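Local coordinates for HDLP (histone deacetylase-like protein) (Aquifex aeolicus, PDB 1C3R) that binds zinc and the hydroxamate inhibitor trichostatin A, and probably works as a zinc-dependent deacetylase of the histone deacetylase family, at residues A[90-95]-A[139-144]; A[128-133]-A[144-149]. The protein carries 2 engineered substitutions. One frame throughout, in Å; residues are numbered along the deposited sequence.

Contact 1 of 2, residues A[90-95]-A[139-144]; sequences GYENPV and NGFCYI. With TSN (trichostatin a), chain D.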
ATOM      1  N   GLY A  90      13.760   0.353   0.624  1.00 31.39           N
ATOM      2  CA  GLY A  90      12.554   0.126   1.399  1.00 23.90           C
ATOM      3  C   GLY A  90      11.926  -1.196   1.001  1.00 28.78           C
ATOM      4  O   GLY A  90      12.552  -1.986   0.298  1.00 21.71           O
ATOM      5  N   TYR A  91      10.687  -1.434   1.428  1.00 28.26           N
ATOM      6  CA  TYR A  91       9.996  -2.680   1.108  1.00 27.34           C
ATOM      7  C   TYR A  91       9.508  -2.687  -0.336  1.00 27.52           C
ATOM      8  O   TYR A  91       9.314  -3.744  -0.930  1.00 27.20           O
ATOM      9  CB  TYR A  91       8.795  -2.873   2.043  1.00 22.62           C
ATOM     10  CG  TYR A  91       7.702  -1.838   1.855  1.00 24.28           C
ATOM     11  CD1 TYR A  91       6.769  -1.955   0.821  1.00 21.55           C
ATOM     12  CD2 TYR A  91       7.621  -0.725   2.693  1.00 24.86           C
ATOM     13  CE1 TYR A  91       5.780  -0.987   0.629  1.00 24.69           C
ATOM     14  CE2 TYR A  91       6.640   0.248   2.511  1.00 29.92           C
ATOM     15  CZ  TYR A  91       5.723   0.111   1.480  1.00 29.04           C
ATOM     16  OH  TYR A  91       4.744   1.065   1.325  1.00 29.51           O
ATOM     17  N   GLU A  92       9.322  -1.500  -0.896  1.00 26.75           N
ATOM     18  CA  GLU A  92       8.813  -1.375  -2.251  1.00 28.38           C
ATOM     19  C   GLU A  92       9.859  -1.688  -3.316  1.00 29.20           C
ATOM     20  O   GLU A  92       9.626  -2.515  -4.194  1.00 21.86           O
ATOM     21  CB  GLU A  92       8.278   0.037  -2.451  1.00 28.57           C
ATOM     22  CG  GLU A  92       7.388   0.214  -3.658  1.00 36.94           C
ATOM     23  CD  GLU A  92       6.936   1.655  -3.823  1.00 37.40           C
ATOM     24  OE1 GLU A  92       7.703   2.468  -4.379  1.00 31.22           O
ATOM     25  OE2 GLU A  92       5.818   1.980  -3.373  1.00 40.54           O
ATOM     26  N   ASN A  93      11.012  -1.030  -3.219  1.00 26.51           N
ATOM     27  CA  ASN A  93      12.094  -1.200  -4.178  1.00 24.02           C
ATOM     28  C   ASN A  93      13.353  -1.559  -3.390  1.00 24.79           C
ATOM     29  O   ASN A  93      14.280  -0.759  -3.279  1.00 21.89           O
ATOM     30  CB  ASN A  93      12.285   0.121  -4.918  1.00 24.51           C
ATOM     31  CG  ASN A  93      10.957   0.721  -5.372  1.00 28.61           C
ATOM     32  OD1 ASN A  93      10.227   0.112  -6.150  1.00 25.30           O
ATOM     33  ND2 ASN A  93      10.632   1.910  -4.872  1.00 20.45           N
ATOM     34  N   PRO A  94      13.393  -2.773  -2.829  1.00 24.60           N
ATOM     35  CA  PRO A  94      14.504  -3.292  -2.026  1.00 27.23           C
ATOM     36  C   PRO A  94      15.799  -3.613  -2.758  1.00 31.04           C
ATOM     37  O   PRO A  94      15.874  -3.588  -3.991  1.00 29.10           O
ATOM     38  CB  PRO A  94      13.899  -4.542  -1.412  1.00 25.46           C
ATOM     39  CG  PRO A  94      13.074  -5.062  -2.594  1.00 26.20           C
ATOM     40  CD  PRO A  94      12.316  -3.779  -2.894  1.00 22.93           C
ATOM     41  N   VAL A  95      16.823  -3.916  -1.966  1.00 28.27           N
ATOM     42  CA  VAL A  95      18.119  -4.302  -2.490  1.00 28.82           C
ATOM     43  C   VAL A  95      17.998  -5.757  -2.917  1.00 29.98           C
ATOM     44  O   VAL A  95      17.392  -6.567  -2.211  1.00 31.36           O
ATOM     45  CB  VAL A  95      19.213  -4.198  -1.405  1.00 30.75           C
ATOM     46  CG1 VAL A  95      20.505  -4.816  -1.908  1.00 33.60           C
ATOM     47  CG2 VAL A  95      19.432  -2.748  -1.036  1.00 24.87           C
ATOM     48  N   ASN A 139      10.382   3.376  -8.254  1.00 29.54           N
ATOM     49  CA  ASN A 139       8.987   3.569  -7.884  1.00 26.99           C
ATOM     50  C   ASN A 139       8.131   2.360  -8.246  1.00 30.17           C
ATOM     51  O   ASN A 139       8.329   1.723  -9.288  1.00 27.55           O
ATOM     52  CB  ASN A 139       8.455   4.842  -8.563  1.00 24.10           C
ATOM     53  CG  ASN A 139       6.996   5.114  -8.251  1.00 28.02           C
ATOM     54  OD1 ASN A 139       6.580   5.033  -7.104  1.00 26.90           O
ATOM     55  ND2 ASN A 139       6.216   5.463  -9.275  1.00 23.55           N
ATOM     56  N   GLY A 140       7.195   2.033  -7.360  1.00 31.82           N
ATOM     57  CA  GLY A 140       6.297   0.910  -7.579  1.00 24.90           C
ATOM     58  C   GLY A 140       6.919  -0.398  -8.029  1.00 27.79           C
ATOM     59  O   GLY A 140       6.417  -1.022  -8.965  1.00 23.85           O
ATOM     60  N   PHE A 141       7.992  -0.823  -7.365  1.00 24.35           N
ATOM     61  CA  PHE A 141       8.684  -2.079  -7.697  1.00 24.53           C
ATOM     62  C   PHE A 141       9.614  -1.930  -8.901  1.00 23.53           C
ATOM     63  O   PHE A 141      10.383  -2.843  -9.214  1.00 23.09           O
ATOM     64  CB  PHE A 141       7.684  -3.199  -8.034  1.00 26.40           C
ATOM     65  CG  PHE A 141       6.680  -3.494  -6.950  1.00 30.31           C
ATOM     66  CD1 PHE A 141       5.585  -4.307  -7.226  1.00 31.60           C
ATOM     67  CD2 PHE A 141       6.827  -2.986  -5.661  1.00 29.44           C
ATOM     68  CE1 PHE A 141       4.649  -4.612  -6.239  1.00 30.44           C
ATOM     69  CE2 PHE A 141       5.900  -3.284  -4.666  1.00 27.91           C
ATOM     70  CZ  PHE A 141       4.807  -4.100  -4.956  1.00 29.38           C
ATOM     71  N   CYS A 142       9.538  -0.795  -9.585  1.00 22.86           N
ATOM     72  CA  CYS A 142      10.357  -0.579 -10.775  1.00 23.87           C
ATOM     73  C   CYS A 142      11.629   0.226 -10.527  1.00 24.20           C
ATOM     74  O   CYS A 142      11.592   1.298  -9.922  1.00 24.12           O
ATOM     75  CB  CYS A 142       9.527   0.128 -11.852  1.00 22.51           C
ATOM     76  SG  CYS A 142       8.045  -0.786 -12.393  1.00 27.62           S
ATOM     77  N   TYR A 143      12.754  -0.290 -11.008  1.00 23.84           N
ATOM     78  CA  TYR A 143      14.031   0.405 -10.870  1.00 26.07           C
ATOM     79  C   TYR A 143      14.383   1.102 -12.183  1.00 24.56           C
ATOM     80  O   TYR A 143      14.884   2.227 -12.185  1.00 24.88           O
ATOM     81  CB  TYR A 143      15.149  -0.576 -10.502  1.00 27.89           C
ATOM     82  CG  TYR A 143      14.874  -1.389  -9.260  1.00 27.30           C
ATOM     83  CD1 TYR A 143      14.128  -2.563  -9.320  1.00 25.76           C
ATOM     84  CD2 TYR A 143      15.328  -0.958  -8.013  1.00 25.87           C
ATOM     85  CE1 TYR A 143      13.841  -3.292  -8.162  1.00 25.77           C
ATOM     86  CE2 TYR A 143      15.045  -1.677  -6.853  1.00 23.10           C
ATOM     87  CZ  TYR A 143      14.303  -2.838  -6.932  1.00 22.93           C
ATOM     88  OH  TYR A 143      14.021  -3.549  -5.787  1.00 20.64           O
ATOM     89  N   ILE A 144      14.113   0.429 -13.299  1.00 23.77           N
ATOM     90  CA  ILE A 144      14.394   0.983 -14.626  1.00 27.11           C
ATOM     91  C   ILE A 144      13.106   0.989 -15.460  1.00 24.15           C
ATOM     92  O   ILE A 144      12.366   0.008 -15.482  1.00 24.42           O
ATOM     93  CB  ILE A 144      15.483   0.149 -15.349  1.00 24.56           C
ATOM     94  CG1 ILE A 144      16.775   0.170 -14.520  1.00 28.51           C
ATOM     95  CG2 ILE A 144      15.761   0.723 -16.736  1.00 23.47           C
ATOM     96  CD1 ILE A 144      17.888  -0.711 -15.076  1.00 28.70           C
TER
HETATM   97  O1  TSN D 502       2.019  -1.930 -12.266  1.00 28.76           O
HETATM   98  O2  TSN D 502       1.570  -3.825 -10.230  1.00 25.81           O
HETATM   99  O3  TSN D 502      -0.237  -3.897  -3.084  1.00 36.93           O
HETATM  100  N1  TSN D 502       1.852  -1.637 -10.909  1.00 31.21           N
HETATM  101  N2  TSN D 502       4.643  -6.329   0.393  1.00 30.57           N
HETATM  102  C1  TSN D 502       1.914  -4.123  -2.093  1.00 28.47           C
HETATM  103  C2  TSN D 502       3.225  -3.672  -1.872  1.00 25.57           C
HETATM  104  C3  TSN D 502       4.138  -4.357  -1.069  1.00 21.68           C
HETATM  105  C4  TSN D 502       3.749  -5.594  -0.418  1.00 23.11           C
HETATM  106  C5  TSN D 502       2.411  -6.043  -0.642  1.00 25.02           C
HETATM  107  C6  TSN D 502       1.533  -5.335  -1.443  1.00 29.24           C
HETATM  108  C7  TSN D 502       0.890  -3.445  -2.946  1.00 32.98           C
HETATM  109  C8  TSN D 502       1.283  -2.147  -3.714  1.00 29.05           C
HETATM  110  C9  TSN D 502       1.176  -2.411  -5.200  1.00 28.13           C
HETATM  111  C10 TSN D 502       2.001  -1.964  -6.196  1.00 25.99           C
HETATM  112  C11 TSN D 502       1.625  -2.412  -7.560  1.00 32.05           C
HETATM  113  C12 TSN D 502       2.332  -2.158  -8.686  1.00 27.37           C
HETATM  114  C13 TSN D 502       1.885  -2.649  -9.981  1.00 29.02           C
HETATM  115  C14 TSN D 502       0.323  -1.007  -3.293  1.00 30.21           C
HETATM  116  C15 TSN D 502       3.223  -1.076  -5.977  1.00 30.60           C
HETATM  117  C17 TSN D 502       4.241  -7.620   0.988  1.00 23.45           C
HETATM  118  C16 TSN D 502       6.009  -5.883   0.636  1.00 23.15           C
HETATM  119  O   HOH W   1       7.397   4.975  -4.608  1.00 42.50           O
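Glu92, Asn93 and Pro94 meet Gly140, Phe141 and Tyr143 through three hydrogen bonds between segments 90-95 and 139-144. The hydroxyl of Tyr143 donates to the backbone of Pro94, with 2.6 Å from Tyr143 OH to Pro94 O. The bond lies in the carbonyl plane on a lone pair. Asn93 OD1 takes the backbone N of Phe141 at 2.7 Å, a weak bond because it is bent to 128°. Glu92 OE1 takes Gly140 N at 3.1 Å, also weakly. Glu92 gets there with CG anti to its backbone N (chi1 -164°) and an extended chain.

Glu92 OE1 has two further partners. Asn93 ND2 donates to its anti lone pair, and a water bridges it to Asn139 OD1. Asn139 ND2 bonds Asp173 and His132 O.

In the packing, Tyr143 CE2 lies 3.8 Å from Asn93 CB. Glu92 CG meets Phe141 CD2 at 3.8 Å, the two side chains crossing at about a right angle. The Phe141 ring takes trichostatin A methyl C15 over one face, 3.5 Å above the plane, while inhibitor C2 lies at the ring edge. With an alanine here, C15 would probably lose its aromatic wall, and a gap is likely to open beside Glu92 CG.

A type I' turn from Asn139 to Cys142 presents this ring, one wall of the narrow channel leading to the zinc in the histone deacetylase fold.

Contact 2 of 2, residues A[128-133]-A[144-149]; sequences GGMHHA and INNPAV. Unlike the reference sequence in segment 144-149: Asn146 (reference Asp). With TSN (trichostatin a), chain D.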
ATOM      1  N   GLY A 128       9.550  -6.879 -19.817  1.00 22.12           N
ATOM      2  CA  GLY A 128       9.453  -5.431 -19.883  1.00 21.43           C
ATOM      3  C   GLY A 128       8.130  -4.887 -19.375  1.00 23.55           C
ATOM      4  O   GLY A 128       7.309  -5.630 -18.830  1.00 23.25           O
ATOM      5  N   GLY A 129       7.925  -3.587 -19.548  1.00 18.03           N
ATOM      6  CA  GLY A 129       6.695  -2.957 -19.096  1.00 24.99           C
ATOM      7  C   GLY A 129       6.797  -2.387 -17.695  1.00 25.11           C
ATOM      8  O   GLY A 129       5.781  -2.088 -17.065  1.00 24.99           O
ATOM      9  N   MET A 130       8.024  -2.234 -17.204  1.00 20.01           N
ATOM     10  CA  MET A 130       8.263  -1.697 -15.865  1.00 23.63           C
ATOM     11  C   MET A 130       7.955  -0.208 -15.968  1.00 23.70           C
ATOM     12  O   MET A 130       8.854   0.630 -16.059  1.00 26.28           O
ATOM     13  CB  MET A 130       9.724  -1.971 -15.489  1.00 22.77           C
ATOM     14  CG  MET A 130      10.049  -3.467 -15.618  1.00 26.30           C
ATOM     15  SD  MET A 130      11.742  -3.996 -15.223  1.00 26.57           S
ATOM     16  CE  MET A 130      12.675  -3.030 -16.430  1.00 27.59           C
ATOM     17  N   HIS A 131       6.663   0.107 -15.936  1.00 20.66           N
ATOM     18  CA  HIS A 131       6.206   1.468 -16.143  1.00 20.99           C
ATOM     19  C   HIS A 131       6.214   2.515 -15.045  1.00 23.76           C
ATOM     20  O   HIS A 131       5.805   3.642 -15.304  1.00 21.95           O
ATOM     21  CB  HIS A 131       4.810   1.434 -16.794  1.00 21.01           C
ATOM     22  CG  HIS A 131       3.748   0.807 -15.941  1.00 28.30           C
ATOM     23  ND1 HIS A 131       2.409   0.816 -16.277  1.00 27.76           N
ATOM     24  CD2 HIS A 131       3.836   0.127 -14.774  1.00 19.65           C
ATOM     25  CE1 HIS A 131       1.722   0.169 -15.352  1.00 20.48           C
ATOM     26  NE2 HIS A 131       2.566  -0.260 -14.429  1.00 24.18           N
ATOM     27  N   HIS A 132       6.698   2.187 -13.849  1.00 25.12           N
ATOM     28  CA  HIS A 132       6.703   3.165 -12.755  1.00 23.32           C
ATOM     29  C   HIS A 132       7.960   4.007 -12.503  1.00 23.38           C
ATOM     30  O   HIS A 132       7.857   5.134 -12.016  1.00 24.70           O
ATOM     31  CB  HIS A 132       6.337   2.476 -11.440  1.00 17.87           C
ATOM     32  CG  HIS A 132       4.924   1.995 -11.382  1.00 24.79           C
ATOM     33  ND1 HIS A 132       3.845   2.833 -11.583  1.00 13.58           N
ATOM     34  CD2 HIS A 132       4.407   0.778 -11.089  1.00 21.72           C
ATOM     35  CE1 HIS A 132       2.725   2.149 -11.415  1.00 15.41           C
ATOM     36  NE2 HIS A 132       3.039   0.903 -11.112  1.00 15.27           N
ATOM     37  N   ALA A 133       9.136   3.471 -12.811  1.00 23.34           N
ATOM     38  CA  ALA A 133      10.384   4.184 -12.536  1.00 23.77           C
ATOM     39  C   ALA A 133      10.475   5.562 -13.165  1.00 23.02           C
ATOM     40  O   ALA A 133      10.015   5.775 -14.287  1.00 25.98           O
ATOM     41  CB  ALA A 133      11.577   3.340 -12.971  1.00 27.49           C
ATOM     42  N   ILE A 144      14.113   0.429 -13.299  1.00 23.77           N
ATOM     43  CA  ILE A 144      14.394   0.983 -14.626  1.00 27.11           C
ATOM     44  C   ILE A 144      13.106   0.989 -15.460  1.00 24.15           C
ATOM     45  O   ILE A 144      12.366   0.008 -15.482  1.00 24.42           O
ATOM     46  CB  ILE A 144      15.483   0.149 -15.349  1.00 24.56           C
ATOM     47  CG1 ILE A 144      16.775   0.170 -14.520  1.00 28.51           C
ATOM     48  CG2 ILE A 144      15.761   0.723 -16.736  1.00 23.47           C
ATOM     49  CD1 ILE A 144      17.888  -0.711 -15.076  1.00 28.70           C
ATOM     50  N   ASN A 145      12.836   2.099 -16.134  1.00 22.04           N
ATOM     51  CA  ASN A 145      11.627   2.227 -16.947  1.00 21.31           C
ATOM     52  C   ASN A 145      11.954   1.832 -18.388  1.00 22.63           C
ATOM     53  O   ASN A 145      12.289   2.697 -19.208  1.00 22.45           O
ATOM     54  CB  ASN A 145      11.130   3.680 -16.900  1.00 18.87           C
ATOM     55  CG  ASN A 145       9.721   3.844 -17.464  1.00 22.21           C
ATOM     56  OD1 ASN A 145       9.424   3.404 -18.577  1.00 22.47           O
ATOM     57  ND2 ASN A 145       8.852   4.497 -16.700  1.00 23.78           N
ATOM     58  N   ASN A 146      11.858   0.540 -18.704  1.00 16.63           N
ATOM     59  CA  ASN A 146      12.184   0.089 -20.063  1.00 23.57           C
ATOM     60  C   ASN A 146      11.291   0.700 -21.152  1.00 26.32           C
ATOM     61  O   ASN A 146      11.738   0.892 -22.283  1.00 28.34           O
ATOM     62  CB  ASN A 146      12.199  -1.446 -20.144  1.00 19.80           C
ATOM     63  CG  ASN A 146      10.832  -2.068 -19.958  1.00 27.81           C
ATOM     64  OD1 ASN A 146      10.146  -2.383 -20.931  1.00 19.55           O
ATOM     65  ND2 ASN A 146      10.420  -2.239 -18.701  1.00 19.55           N
ATOM     66  N   PRO A 147      10.007   0.980 -20.846  1.00 28.46           N
ATOM     67  CA  PRO A 147       9.182   1.584 -21.896  1.00 24.15           C
ATOM     68  C   PRO A 147       9.755   2.963 -22.280  1.00 26.71           C
ATOM     69  O   PRO A 147       9.812   3.328 -23.457  1.00 24.93           O
ATOM     70  CB  PRO A 147       7.812   1.684 -21.225  1.00 25.13           C
ATOM     71  CG  PRO A 147       7.834   0.489 -20.276  1.00 30.05           C
ATOM     72  CD  PRO A 147       9.184   0.726 -19.649  1.00 27.18           C
ATOM     73  N   ALA A 148      10.196   3.718 -21.281  1.00 21.42           N
ATOM     74  CA  ALA A 148      10.770   5.042 -21.516  1.00 21.03           C
ATOM     75  C   ALA A 148      12.076   4.936 -22.297  1.00 20.49           C
ATOM     76  O   ALA A 148      12.350   5.745 -23.176  1.00 21.44           O
ATOM     77  CB  ALA A 148      11.015   5.751 -20.185  1.00 19.98           C
ATOM     78  N   VAL A 149      12.888   3.940 -21.959  1.00 19.20           N
ATOM     79  CA  VAL A 149      14.154   3.722 -22.647  1.00 24.61           C
ATOM     80  C   VAL A 149      13.854   3.358 -24.095  1.00 23.56           C
ATOM     81  O   VAL A 149      14.441   3.914 -25.022  1.00 22.52           O
ATOM     82  CB  VAL A 149      14.954   2.571 -21.994  1.00 25.96           C
ATOM     83  CG1 VAL A 149      16.138   2.170 -22.879  1.00 26.58           C
ATOM     84  CG2 VAL A 149      15.455   3.013 -20.625  1.00 25.67           C
TER
HETATM   85  O1  TSN D 502       2.019  -1.930 -12.266  1.00 28.76           O
HETATM   86  O2  TSN D 502       1.570  -3.825 -10.230  1.00 25.81           O
HETATM   87  O3  TSN D 502      -0.237  -3.897  -3.084  1.00 36.93           O
HETATM   88  N1  TSN D 502       1.852  -1.637 -10.909  1.00 31.21           N
HETATM   89  N2  TSN D 502       4.643  -6.329   0.393  1.00 30.57           N
HETATM   90  C1  TSN D 502       1.914  -4.123  -2.093  1.00 28.47           C
HETATM   91  C2  TSN D 502       3.225  -3.672  -1.872  1.00 25.57           C
HETATM   92  C3  TSN D 502       4.138  -4.357  -1.069  1.00 21.68           C
HETATM   93  C4  TSN D 502       3.749  -5.594  -0.418  1.00 23.11           C
HETATM   94  C5  TSN D 502       2.411  -6.043  -0.642  1.00 25.02           C
HETATM   95  C6  TSN D 502       1.533  -5.335  -1.443  1.00 29.24           C
HETATM   96  C7  TSN D 502       0.890  -3.445  -2.946  1.00 32.98           C
HETATM   97  C8  TSN D 502       1.283  -2.147  -3.714  1.00 29.05           C
HETATM   98  C9  TSN D 502       1.176  -2.411  -5.200  1.00 28.13           C
HETATM   99  C10 TSN D 502       2.001  -1.964  -6.196  1.00 25.99           C
HETATM  100  C11 TSN D 502       1.625  -2.412  -7.560  1.00 32.05           C
HETATM  101  C12 TSN D 502       2.332  -2.158  -8.686  1.00 27.37           C
HETATM  102  C13 TSN D 502       1.885  -2.649  -9.981  1.00 29.02           C
HETATM  103  C14 TSN D 502       0.323  -1.007  -3.293  1.00 30.21           C
HETATM  104  C15 TSN D 502       3.223  -1.076  -5.977  1.00 30.60           C
HETATM  105  C17 TSN D 502       4.241  -7.620   0.988  1.00 23.45           C
HETATM  106  C16 TSN D 502       6.009  -5.883   0.636  1.00 23.15           C
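Asn146 and Asn145, at the start of helix 146-156, face the backbone of 128-133, the segment that carries the active-site histidine pair of the histone deacetylase fold. His131 and His132 touch the hydroxamate of trichostatin A directly. His131 NE2 donates to inhibitor O1 at 2.8 Å, nearly straight at 171° and in the ring plane. His132 NE2 accepts from inhibitor N1, also at 2.8 Å, but this bond is weak. The two imidazoles are close: His131 CD2 sits over the centre of the His132 ring, 3.7 Å above its plane.

Behind them stands a second shell. His131 ND1 bonds Asp166 and His132 ND1 bonds Asp173, each fixing the turn of its ring. These are His-Asp pairs of the charge-relay kind.

Further out, the helix start grips the backbone on both sides of the pair. Asn146 stands where the reference sequence has Asp. Asn146 OD1 accepts from Gly129 N at 2.9 Å and is also bonded to Thr110. CG lies between the backbone N and carbonyl carbon of Asn146 (chi1 67°), which turns the amide to this backbone. Asn146 ND2 lies 2.8 Å from Met130 N and 3.0 Å from Gly129 N; all three are donors, and no hydrogen bond forms. Met130 is the centre of an inverse gamma turn. Its bent chain crosses Asn146 at about a right angle and brings Met130 CE to 3.2 Å from Ile144 O. Met130 O receives a CA-H...O contact from Asn145. The Pro147 ring packs by CG on Gly129 CA. Asn145 is the N-cap of the helix, and its amide also holds the far end of the segment: Asn145 ND2 donates to Ala133 O at 3.0 Å, with that oxygen 8° out of the amide plane.

In the fold
Both contacts are largely buried, but contact 2 lies deeper, about 9 Å from the chain centre to its own centre against 16 Å for contact 1. Both use the long connection between strand 122-125 and helix 146-156, and they share Ile144. Contact 1 ties that connection to the loop before helix 98-118, where Tyr91 meets Phe200 of the second subunit. Contact 2 folds it back on the helix start. Both are tied by hydrogen bonds from side chain to backbone. What differs is the group presented to the inhibitor: an aromatic wall in the outer one, polar imidazoles beside the zinc in the inner one. Asp173 joins them, bonding both Asn139 and His132.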